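Local coordinates for protein DNA polymerase (Pyrobaculum calidifontis, PDB 5MDN) that probably catalyses template-directed DNA synthesis, adding deoxyribonucleotides one at a time to a growing DNA strand with release of diphosphate, at residues Phe285-Val290 with Val589-Glu594; Glu318-Asn321 with Lys325-Thr328; Asp673-Trp678 with Asp744-Lys749; Glu157-Pro162 with Ser494-Leu499. One frame throughout, in Å; residues are numbered along the deposited sequence.

Contact 1: Phe285-Val290 with Val589-Glu594; sequences FPEIKV and VDKDYE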
# COMPACT_ATOMS: atom_id res chain seq x y z
N PHE A 285 4.24 4.45 3.21
CA PHE A 285 5.36 5.07 3.90
C PHE A 285 4.98 6.47 4.38
O PHE A 285 4.79 7.38 3.56
CB PHE A 285 6.60 5.15 3.00
CG PHE A 285 7.06 3.81 2.49
CD1 PHE A 285 6.96 2.68 3.27
CD2 PHE A 285 7.61 3.70 1.22
CE1 PHE A 285 7.39 1.45 2.80
CE2 PHE A 285 8.04 2.47 0.75
CZ PHE A 285 7.93 1.35 1.54
N PRO A 286 4.87 6.69 5.70
CA PRO A 286 4.43 7.99 6.20
C PRO A 286 5.50 9.07 6.20
O PRO A 286 5.19 10.22 6.55
CB PRO A 286 4.00 7.66 7.64
CG PRO A 286 4.93 6.56 8.03
CD PRO A 286 5.13 5.73 6.79
N GLU A 287 6.74 8.75 5.82
CA GLU A 287 7.83 9.72 5.88
C GLU A 287 7.90 10.63 4.65
O GLU A 287 8.45 11.73 4.75
CB GLU A 287 9.16 9.00 6.04
CG GLU A 287 9.20 7.96 7.15
CD GLU A 287 9.34 6.55 6.62
OE1 GLU A 287 8.40 6.06 5.95
OE2 GLU A 287 10.40 5.92 6.85
N ILE A 288 7.36 10.21 3.51
CA ILE A 288 7.75 10.81 2.23
C ILE A 288 6.96 12.09 1.95
O ILE A 288 7.51 13.05 1.40
CB ILE A 288 7.58 9.78 1.10
CG1 ILE A 288 8.36 8.49 1.41
CG2 ILE A 288 8.00 10.37 -0.23
CD1 ILE A 288 9.72 8.41 0.74
N LYS A 289 5.67 12.11 2.29
CA LYS A 289 4.83 13.31 2.30
C LYS A 289 4.42 13.78 0.90
O LYS A 289 3.44 14.52 0.77
CB LYS A 289 5.52 14.44 3.07
CG LYS A 289 5.74 15.73 2.30
CD LYS A 289 4.99 16.88 2.95
CE LYS A 289 5.05 18.14 2.10
NZ LYS A 289 4.31 19.27 2.71
N VAL A 290 5.13 13.36 -0.15
CA VAL A 290 4.82 13.83 -1.49
C VAL A 290 4.63 12.65 -2.44
O VAL A 290 3.62 12.57 -3.15
CB VAL A 290 5.90 14.79 -2.01
CG1 VAL A 290 7.29 14.29 -1.64
CG2 VAL A 290 5.76 14.98 -3.51
N VAL A 589 16.19 1.37 17.84
CA VAL A 589 16.21 2.76 17.40
C VAL A 589 15.69 2.83 15.97
O VAL A 589 16.32 2.30 15.04
CB VAL A 589 17.62 3.35 17.52
CG1 VAL A 589 17.65 4.74 16.90
CG2 VAL A 589 18.04 3.40 18.99
N ASP A 590 14.55 3.48 15.79
CA ASP A 590 13.96 3.59 14.46
C ASP A 590 14.62 4.69 13.64
O ASP A 590 14.99 4.47 12.48
CB ASP A 590 12.45 3.83 14.57
CG ASP A 590 11.72 3.54 13.28
OD1 ASP A 590 12.01 2.50 12.65
OD2 ASP A 590 10.85 4.35 12.89
N LYS A 591 14.77 5.88 14.23
CA LYS A 591 15.36 7.01 13.52
C LYS A 591 16.34 7.73 14.43
O LYS A 591 16.11 7.86 15.64
CB LYS A 591 14.28 8.00 13.05
CG LYS A 591 13.33 7.43 12.01
CD LYS A 591 14.04 7.18 10.69
CE LYS A 591 13.12 6.47 9.70
NZ LYS A 591 12.13 7.40 9.11
N ASP A 592 17.45 8.19 13.85
CA ASP A 592 18.43 9.03 14.53
C ASP A 592 18.41 10.39 13.85
O ASP A 592 19.03 10.57 12.80
CB ASP A 592 19.82 8.40 14.49
CG ASP A 592 20.87 9.23 15.22
OD1 ASP A 592 20.49 10.20 15.92
OD2 ASP A 592 22.07 8.93 15.08
N TYR A 593 17.70 11.34 14.45
CA TYR A 593 17.55 12.67 13.87
C TYR A 593 18.61 13.62 14.42
O TYR A 593 18.86 13.65 15.63
CB TYR A 593 16.16 13.23 14.17
CG TYR A 593 15.02 12.54 13.45
CD1 TYR A 593 14.97 12.51 12.06
CD2 TYR A 593 13.99 11.93 14.16
CE1 TYR A 593 13.93 11.88 11.40
CE2 TYR A 593 12.95 11.30 13.50
CZ TYR A 593 12.93 11.28 12.13
OH TYR A 593 11.89 10.65 11.47
N GLU A 594 19.23 14.39 13.53
CA GLU A 594 20.11 15.46 13.96
C GLU A 594 19.31 16.59 14.61
O GLU A 594 19.76 17.19 15.59
CB GLU A 594 20.93 15.98 12.78
CG GLU A 594 21.99 17.00 13.15
CD GLU A 594 22.86 17.38 11.96
OE1 GLU A 594 22.74 16.72 10.90
OE2 GLU A 594 23.65 18.33 12.08

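Contact 2: Glu318-Asn321 with Lys325-Thr328; sequences EYWN and KRPT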
# COMPACT_ATOMS: atom_id res chain seq x y z
N GLU A 318 4.48 20.00 -25.11
CA GLU A 318 5.35 21.08 -25.55
C GLU A 318 6.74 20.56 -25.90
O GLU A 318 7.32 20.97 -26.92
CB GLU A 318 5.39 22.17 -24.47
CG GLU A 318 6.15 23.41 -24.86
CD GLU A 318 5.74 24.61 -24.02
OE1 GLU A 318 4.63 25.12 -24.28
OE2 GLU A 318 6.49 25.03 -23.12
N TYR A 319 7.29 19.67 -25.08
CA TYR A 319 8.59 19.07 -25.39
C TYR A 319 8.50 18.09 -26.56
O TYR A 319 9.54 17.74 -27.13
CB TYR A 319 9.16 18.37 -24.16
CG TYR A 319 9.74 19.31 -23.12
CD1 TYR A 319 8.92 20.20 -22.43
CD2 TYR A 319 11.09 19.29 -22.81
CE1 TYR A 319 9.44 21.06 -21.48
CE2 TYR A 319 11.62 20.15 -21.86
CZ TYR A 319 10.79 21.03 -21.20
OH TYR A 319 11.32 21.87 -20.25
N TRP A 320 7.30 17.66 -26.93
CA TRP A 320 7.10 16.70 -28.01
C TRP A 320 6.98 17.39 -29.37
O TRP A 320 7.48 16.86 -30.37
CB TRP A 320 5.86 15.85 -27.74
CG TRP A 320 5.52 14.85 -28.81
CD1 TRP A 320 4.45 14.88 -29.64
CD2 TRP A 320 6.26 13.67 -29.14
NE1 TRP A 320 4.47 13.79 -30.48
CE2 TRP A 320 5.57 13.03 -30.19
CE3 TRP A 320 7.44 13.09 -28.66
CZ2 TRP A 320 6.02 11.85 -30.77
CZ3 TRP A 320 7.88 11.91 -29.23
CH2 TRP A 320 7.17 11.30 -30.27
N ASN A 321 6.32 18.55 -29.43
CA ASN A 321 6.18 19.31 -30.66
C ASN A 321 7.37 20.22 -30.94
O ASN A 321 7.26 21.13 -31.77
CB ASN A 321 4.88 20.13 -30.63
CG ASN A 321 3.69 19.32 -30.16
OD1 ASN A 321 2.99 19.70 -29.22
ND2 ASN A 321 3.44 18.19 -30.83
N LYS A 325 13.47 20.03 -27.87
CA LYS A 325 13.12 19.55 -26.54
C LYS A 325 12.77 18.07 -26.50
O LYS A 325 12.58 17.52 -25.41
CB LYS A 325 11.95 20.35 -25.98
CG LYS A 325 12.21 21.84 -25.87
CD LYS A 325 11.03 22.55 -25.23
CE LYS A 325 11.29 24.04 -25.08
NZ LYS A 325 10.07 24.77 -24.61
N ARG A 326 12.68 17.41 -27.66
CA ARG A 326 12.37 15.98 -27.67
C ARG A 326 13.48 15.14 -27.06
O ARG A 326 13.17 14.25 -26.24
CB ARG A 326 12.02 15.52 -29.09
CG ARG A 326 10.81 14.58 -29.16
CD ARG A 326 10.70 13.93 -30.53
NE ARG A 326 10.10 14.81 -31.53
CZ ARG A 326 9.10 14.46 -32.33
NH1 ARG A 326 8.58 13.25 -32.26
NH2 ARG A 326 8.62 15.33 -33.22
N PRO A 327 14.77 15.32 -27.40
CA PRO A 327 15.80 14.45 -26.81
C PRO A 327 15.92 14.56 -25.30
O PRO A 327 16.42 13.63 -24.67
CB PRO A 327 17.09 14.91 -27.52
CG PRO A 327 16.80 16.29 -27.97
CD PRO A 327 15.36 16.27 -28.36
N THR A 328 15.49 15.67 -24.71
CA THR A 328 15.49 15.78 -23.25
C THR A 328 14.22 15.21 -22.64
O THR A 328 14.24 14.77 -21.48
CB THR A 328 15.70 17.24 -22.81
OG1 THR A 328 16.41 17.26 -21.56
CG2 THR A 328 14.37 17.96 -22.64

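Contact 3: Asp673-Trp678 with Asp744-Lys749; sequences DDLIIW and DYYIEK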
# COMPACT_ATOMS: atom_id res chain seq x y z
N ASP A 673 5.45 28.29 -14.51
CA ASP A 673 5.02 26.96 -14.05
C ASP A 673 4.83 26.91 -12.54
O ASP A 673 3.93 26.23 -12.04
CB ASP A 673 6.03 25.91 -14.49
CG ASP A 673 6.10 25.76 -16.00
OD1 ASP A 673 5.07 25.96 -16.67
OD2 ASP A 673 7.19 25.43 -16.52
N ASP A 674 5.67 27.63 -11.79
CA ASP A 674 5.58 27.60 -10.34
C ASP A 674 4.34 28.31 -9.81
O ASP A 674 4.00 28.14 -8.64
CB ASP A 674 6.84 28.23 -9.73
CG ASP A 674 8.11 27.52 -10.17
OD1 ASP A 674 8.14 26.28 -10.14
OD2 ASP A 674 9.07 28.22 -10.55
N LEU A 675 3.66 29.10 -10.64
CA LEU A 675 2.49 29.85 -10.21
C LEU A 675 1.17 29.14 -10.47
O LEU A 675 0.13 29.61 -10.00
CB LEU A 675 2.47 31.23 -10.88
CG LEU A 675 3.68 32.14 -10.63
CD1 LEU A 675 3.41 33.55 -11.12
CD2 LEU A 675 4.06 32.14 -9.15
N ILE A 676 1.17 28.03 -11.21
CA ILE A 676 -0.07 27.33 -11.53
C ILE A 676 -0.61 26.64 -10.28
O ILE A 676 0.14 26.04 -9.50
CB ILE A 676 0.13 26.34 -12.68
CG1 ILE A 676 0.17 27.06 -14.03
CG2 ILE A 676 -0.95 25.26 -12.69
CD1 ILE A 676 1.46 27.71 -14.39
N ILE A 677 -1.93 26.72 -10.10
CA ILE A 677 -2.64 26.08 -8.99
C ILE A 677 -3.53 24.99 -9.57
O ILE A 677 -4.40 25.26 -10.40
CB ILE A 677 -3.46 27.11 -8.20
CG1 ILE A 677 -2.58 28.29 -7.77
CG2 ILE A 677 -4.11 26.45 -6.99
CD1 ILE A 677 -3.36 29.45 -7.20
N TRP A 678 -3.30 23.75 -9.14
CA TRP A 678 -4.04 22.61 -9.67
C TRP A 678 -5.29 22.31 -8.85
O TRP A 678 -5.32 22.50 -7.63
CB TRP A 678 -3.20 21.33 -9.69
CG TRP A 678 -1.91 21.38 -10.45
CD1 TRP A 678 -0.66 21.27 -9.93
CD2 TRP A 678 -1.75 21.56 -11.86
NE1 TRP A 678 0.28 21.36 -10.93
CE2 TRP A 678 -0.36 21.54 -12.12
CE3 TRP A 678 -2.63 21.73 -12.93
CZ2 TRP A 678 0.16 21.68 -13.40
CZ3 TRP A 678 -2.11 21.88 -14.20
CH2 TRP A 678 -0.73 21.85 -14.43
N ASP A 744 0.52 40.57 -5.89
CA ASP A 744 -0.03 40.84 -4.57
C ASP A 744 -0.84 39.66 -4.05
O ASP A 744 -0.93 39.45 -2.83
CB ASP A 744 -0.89 42.10 -4.60
CG ASP A 744 -0.09 43.34 -4.93
OD1 ASP A 744 1.11 43.21 -5.24
OD2 ASP A 744 -0.66 44.45 -4.89
N TYR A 745 -1.43 38.87 -4.94
CA TYR A 745 -2.12 37.65 -4.53
C TYR A 745 -1.13 36.62 -4.01
O TYR A 745 -1.30 36.08 -2.91
CB TYR A 745 -2.92 37.09 -5.71
CG TYR A 745 -3.75 35.86 -5.41
CD1 TYR A 745 -3.18 34.59 -5.36
CD2 TYR A 745 -5.13 35.96 -5.24
CE1 TYR A 745 -3.95 33.47 -5.10
CE2 TYR A 745 -5.91 34.84 -5.00
CZ TYR A 745 -5.31 33.60 -4.92
OH TYR A 745 -6.08 32.49 -4.67
N TYR A 746 -0.09 36.33 -4.79
CA TYR A 746 0.82 35.23 -4.47
C TYR A 746 1.72 35.52 -3.27
O TYR A 746 2.19 34.57 -2.64
CB TYR A 746 1.66 34.89 -5.69
CG TYR A 746 0.90 34.09 -6.72
CD1 TYR A 746 -0.13 33.23 -6.33
CD2 TYR A 746 1.19 34.19 -8.07
CE1 TYR A 746 -0.84 32.50 -7.26
CE2 TYR A 746 0.48 33.46 -9.01
CZ TYR A 746 -0.53 32.61 -8.60
OH TYR A 746 -1.24 31.88 -9.52
N ILE A 747 1.96 36.78 -2.93
CA ILE A 747 2.71 37.08 -1.71
C ILE A 747 1.81 37.02 -0.49
O ILE A 747 2.20 36.48 0.56
CB ILE A 747 3.42 38.44 -1.83
CG1 ILE A 747 4.62 38.32 -2.77
CG2 ILE A 747 3.86 38.94 -0.47
CD1 ILE A 747 4.51 39.14 -4.02
N GLU A 748 0.58 37.53 -0.60
CA GLU A 748 -0.21 37.77 0.61
C GLU A 748 -0.91 36.52 1.13
O GLU A 748 -0.90 36.28 2.34
CB GLU A 748 -1.23 38.88 0.35
CG GLU A 748 -0.63 40.25 0.15
CD GLU A 748 -1.68 41.31 -0.11
OE1 GLU A 748 -2.87 40.96 -0.18
OE2 GLU A 748 -1.30 42.50 -0.24
N LYS A 749 -1.52 35.71 0.27
CA LYS A 749 -2.39 34.66 0.79
C LYS A 749 -1.83 33.25 0.66
O LYS A 749 -2.54 32.30 1.00
CB LYS A 749 -3.79 34.74 0.17
CG LYS A 749 -3.88 34.62 -1.33
CD LYS A 749 -5.30 34.97 -1.77
CE LYS A 749 -6.32 34.00 -1.19
NZ LYS A 749 -6.27 32.66 -1.85

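Contact 4: Glu157-Pro162 with Ser494-Leu499; sequences EGFPPP and SPEYRL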
# COMPACT_ATOMS: atom_id res chain seq x y z
N GLU A 157 11.74 -24.88 2.59
CA GLU A 157 12.57 -23.70 2.71
C GLU A 157 13.52 -23.62 1.53
O GLU A 157 14.19 -24.60 1.19
CB GLU A 157 13.35 -23.73 4.03
CG GLU A 157 12.48 -23.51 5.27
CD GLU A 157 11.90 -22.11 5.34
OE1 GLU A 157 10.86 -21.85 4.68
OE2 GLU A 157 12.48 -21.25 6.04
N GLY A 158 13.58 -22.46 0.89
CA GLY A 158 14.39 -22.31 -0.30
C GLY A 158 14.32 -20.91 -0.87
O GLY A 158 13.30 -20.22 -0.74
N PHE A 159 15.40 -20.47 -1.49
CA PHE A 159 15.48 -19.10 -1.95
C PHE A 159 14.74 -18.92 -3.27
O PHE A 159 14.57 -19.88 -4.04
CB PHE A 159 16.94 -18.67 -2.10
CG PHE A 159 17.67 -18.56 -0.79
CD1 PHE A 159 17.64 -17.38 -0.05
CD2 PHE A 159 18.36 -19.64 -0.28
CE1 PHE A 159 18.30 -17.29 1.16
CE2 PHE A 159 19.02 -19.56 0.93
CZ PHE A 159 18.99 -18.39 1.65
N PRO A 160 14.27 -17.71 -3.54
CA PRO A 160 13.53 -17.47 -4.78
C PRO A 160 14.41 -17.75 -5.99
O PRO A 160 15.63 -17.53 -5.96
CB PRO A 160 13.15 -15.99 -4.69
CG PRO A 160 13.17 -15.69 -3.22
CD PRO A 160 14.27 -16.52 -2.67
N PRO A 161 13.82 -18.23 -7.08
CA PRO A 161 14.58 -18.42 -8.31
C PRO A 161 14.81 -17.09 -9.00
O PRO A 161 14.18 -16.08 -8.65
CB PRO A 161 13.66 -19.33 -9.14
CG PRO A 161 12.29 -18.98 -8.69
CD PRO A 161 12.39 -18.57 -7.24
N PRO A 162 15.72 -17.04 -9.97
CA PRO A 162 15.87 -15.80 -10.75
C PRO A 162 14.60 -15.50 -11.53
O PRO A 162 14.05 -16.37 -12.20
CB PRO A 162 17.06 -16.11 -11.67
CG PRO A 162 17.10 -17.60 -11.76
CD PRO A 162 16.66 -18.08 -10.41
N SER A 494 26.04 -10.90 2.35
CA SER A 494 25.84 -11.91 1.33
C SER A 494 24.44 -11.78 0.73
O SER A 494 23.54 -11.20 1.34
CB SER A 494 26.02 -13.32 1.91
OG SER A 494 25.04 -13.58 2.90
N PRO A 495 24.23 -12.30 -0.48
CA PRO A 495 22.84 -12.38 -0.98
C PRO A 495 21.96 -13.24 -0.11
O PRO A 495 20.79 -12.91 0.12
CB PRO A 495 23.01 -12.96 -2.39
CG PRO A 495 24.35 -13.63 -2.38
CD PRO A 495 25.20 -12.79 -1.47
N GLU A 496 22.50 -14.36 0.40
CA GLU A 496 21.71 -15.25 1.24
C GLU A 496 21.32 -14.60 2.57
O GLU A 496 20.28 -14.95 3.14
CB GLU A 496 22.50 -16.54 1.49
CG GLU A 496 22.78 -17.36 0.24
CD GLU A 496 24.07 -16.95 -0.45
OE1 GLU A 496 24.68 -15.95 -0.03
OE2 GLU A 496 24.46 -17.63 -1.42
N TYR A 497 22.13 -13.67 3.07
CA TYR A 497 21.78 -12.98 4.31
C TYR A 497 20.68 -11.96 4.08
O TYR A 497 19.74 -11.86 4.88
CB TYR A 497 23.02 -12.30 4.91
CG TYR A 497 22.79 -11.63 6.25
CD1 TYR A 497 22.37 -10.31 6.32
CD2 TYR A 497 22.98 -12.33 7.43
CE1 TYR A 497 22.16 -9.69 7.55
CE2 TYR A 497 22.76 -11.72 8.66
CZ TYR A 497 22.36 -10.41 8.71
OH TYR A 497 22.14 -9.80 9.93
N ARG A 498 20.78 -11.17 3.00
CA ARG A 498 19.80 -10.13 2.74
C ARG A 498 18.42 -10.72 2.47
O ARG A 498 17.40 -10.14 2.86
CB ARG A 498 20.26 -9.27 1.57
CG ARG A 498 21.49 -8.43 1.91
CD ARG A 498 21.95 -7.58 0.73
NE ARG A 498 23.40 -7.60 0.60
CZ ARG A 498 24.07 -8.32 -0.29
NH1 ARG A 498 23.42 -9.08 -1.16
NH2 ARG A 498 25.40 -8.26 -0.32
N LEU A 499 18.37 -11.87 1.79
CA LEU A 499 17.10 -12.53 1.54
C LEU A 499 16.45 -12.97 2.85
O LEU A 499 15.24 -12.80 3.04
CB LEU A 499 17.30 -13.73 0.61
CG LEU A 499 17.50 -13.41 -0.86
CD1 LEU A 499 18.45 -14.41 -1.46
CD2 LEU A 499 16.18 -13.43 -1.60

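Contact 1: Phe285-Val290 with Val589-Glu594
Lys591 NZ donates to Glu287 OE2 at 3.2 Å, in a salt bridge, and also lies in a long, weak ion pair with Asp615 OD2. Glu287 receives it on the anti lone pair of OE2, the one turned away from OE1. A bend at chi2 (113°) turns the carboxylate back toward the lysine, while Glu287 CG, placed by chi1, lies 3.6 Å from Lys591 NZ. Lys591 arrives at an oblique angle, bent at chi2 and again at chi4. Its strand, 588-593, is an outermost strand of the five-stranded antiparallel sheet that forms the palm in family B polymerases, and here Asp590 and Lys591 both face Val418 in a classic beta bulge. Nearer the backbone, Lys591 CB covers one face of the Tyr593 ring. Asp615 of strand 614-617 meets both residues, Tyr593 OH by a hydrogen bond to OD1 and Lys591 NZ weakly. With an alanine at Glu287, Lys591 NZ would probably lose its salt-bridge mate, the weak Asp615 pair remaining, and the side-chain tie between loop and strand would go. The loop of Glu287 is itself anchored by a backbone bond to Ile616.

Contact 2: Glu318-Asn321 with Lys325-Thr328
Arg326 lays its guanidinium over the six-membered ring of Trp320 in a cation-pi contact, with CZ 4.0 Å from the ring centroid and only 4° off its normal. The two groups are not stacked flat: their planes are 51° apart, and NH1 dips closest to the indole, while Arg326 CG and CD run beside Trp320 CE3 and CZ3. A bend at chi3 (-79°) turns the guanidinium back over the helix end, where Trp320 O sits over one of its faces. The neighbouring pair is built differently. Lys325 crosses Tyr319 at about a right angle, and its CD stands 4.0 Å from the ring centroid, over the face, in a CH-pi contact. Thr328 meets the same ring at its edge, CG2 lying in the plane 3.5 Å from Tyr319 CD2. Beyond the ring the lysine stays extended and carries NZ toward Glu318, where Lys325 NZ and Glu318 OE2, 3.9 Å apart, make a long salt bridge. Outside this shell, Ile311 touches both Tyr319 and Thr328, and Tyr173 packs on Trp320. The whole is a compact helix-loop-helix connection: a short loop leads from the weakly bonded helix 316-320 into the long helix 326-356, whose sequence contains the Tyr-x-x-x-Asp pattern of the Exo III motif of family B polymerases.

Contact 3: Asp673-Trp678 with Asp744-Lys749
Helix 743-756, in the C-terminal region that is probably the thumb of this family B polymerase, sends Tyr746 across to Leu675 and Ile677 of the loop after helix 647-666. With CG set beside the backbone N (chi1 -77°), the phenol reaches out from the helix and slots between the two aliphatic side chains. Leu675 takes the CD2-CE2 side of the ring: its CB lies 3.5 Å from Tyr746 CE2, and both methyls press along the same side, Leu675 CD2 being 3.7 Å from Tyr746 CD2. Ile677 comes from the opposite direction and puts CD1 at the CE1 edge, in the plane of the ring and 4.0 Å from Tyr746 CE1. At the far end of the phenol, Tyr746 OH stands 2.7 Å from Leu675 O, and it also takes part in a weak hydrogen bond with Ile718 N. A valine in place of Tyr746 would probably open a gap between Leu675 and Ile677 and leave the Ile718 N-H without its hydroxyl mate. Strand 716-718 lies alongside, Val717 touching Tyr746 while the backbones of Ile677 and Tyr716 are hydrogen-bonded; Leu629 of helix 628-643 backs Leu675. One residue earlier on the helix, Tyr745 is steadied by its own turn: Lys749 NZ donates to Tyr745 OH at 2.8 Å, with the lysine CD over one face of the ring. The ring of Tyr746 is thus fixed by carbon contacts, and its buried hydroxyl has polar company in Leu675 O at close range and, through a weak hydrogen bond, Ile718 N.

Contact 4: Glu157-Pro162 with Ser494-Leu499
Phe159 leads the contact from the loop, its ring reaching the first turns of helix 495-512 with CG beside the backbone N (chi1 -68°). Phe159 CD1 lies 3.4 Å from Leu499 CD1, and Leu499 CB comes in at the ring edge, in its plane. Farther round the ring, Phe159 CE1 is 3.6 Å from Glu496 O, and Phe159 CZ touches the aliphatic base of the same residue, 4.0 Å from Glu496 CB. Glu496 crosses the phenylalanine at about a right angle; it bends at chi2 (88°), which takes its carboxylate off the aromatic ring and leaves the methylenes to make the contact. On the main chain, Phe159 O accepts a hydrogen bond from Trp130 NE1. Pro160 follows and slides past Leu499 in the opposite direction, its CD 3.8 Å from Leu499 CD2, so the two leucine methyls are shared out, one to the phenylalanine and one to the proline. By its backbone angles the run Phe159-Pro162 has an extended, polyproline II-like course. Pro161 turns to Trp4 and Trp130, and Pro162 O accepts from Arg30 NH2. Across the contact the helix start is well defined: Ser494 is the N-cap, with OG accepting from Tyr497 N at 2.9 Å. Taken together this is a small apolar interdomain contact, in which the linker from strand 144-155 of the N-terminal sheet to strand 165-172 of the exonuclease sheet rests on the beginning of a helix that probably belongs to the fingers of the polymerase.

Overall arrangement
Along the chain the segments come in the order 157-162, 285-290, 318-321, 325-328, 494-499, 589-594, 673-678 and 744-749, so contacts 1 and 4 interlock, each spanning contact 2, and contact 3 follows last. Contacts 1 and 4 have centres 28 Å apart: contact 1 brings the exonuclease region to the palm sheet, and contact 4 brings the linker leading into it to helix 495-512, so the two regions meet at these two separate places. Contacts 2 and 3 are local by comparison and lie on the same side of the molecule, about 7 Å apart at their nearest atoms. Contacts 3 and 4 lie on opposite sides, with centres 51 Å apart.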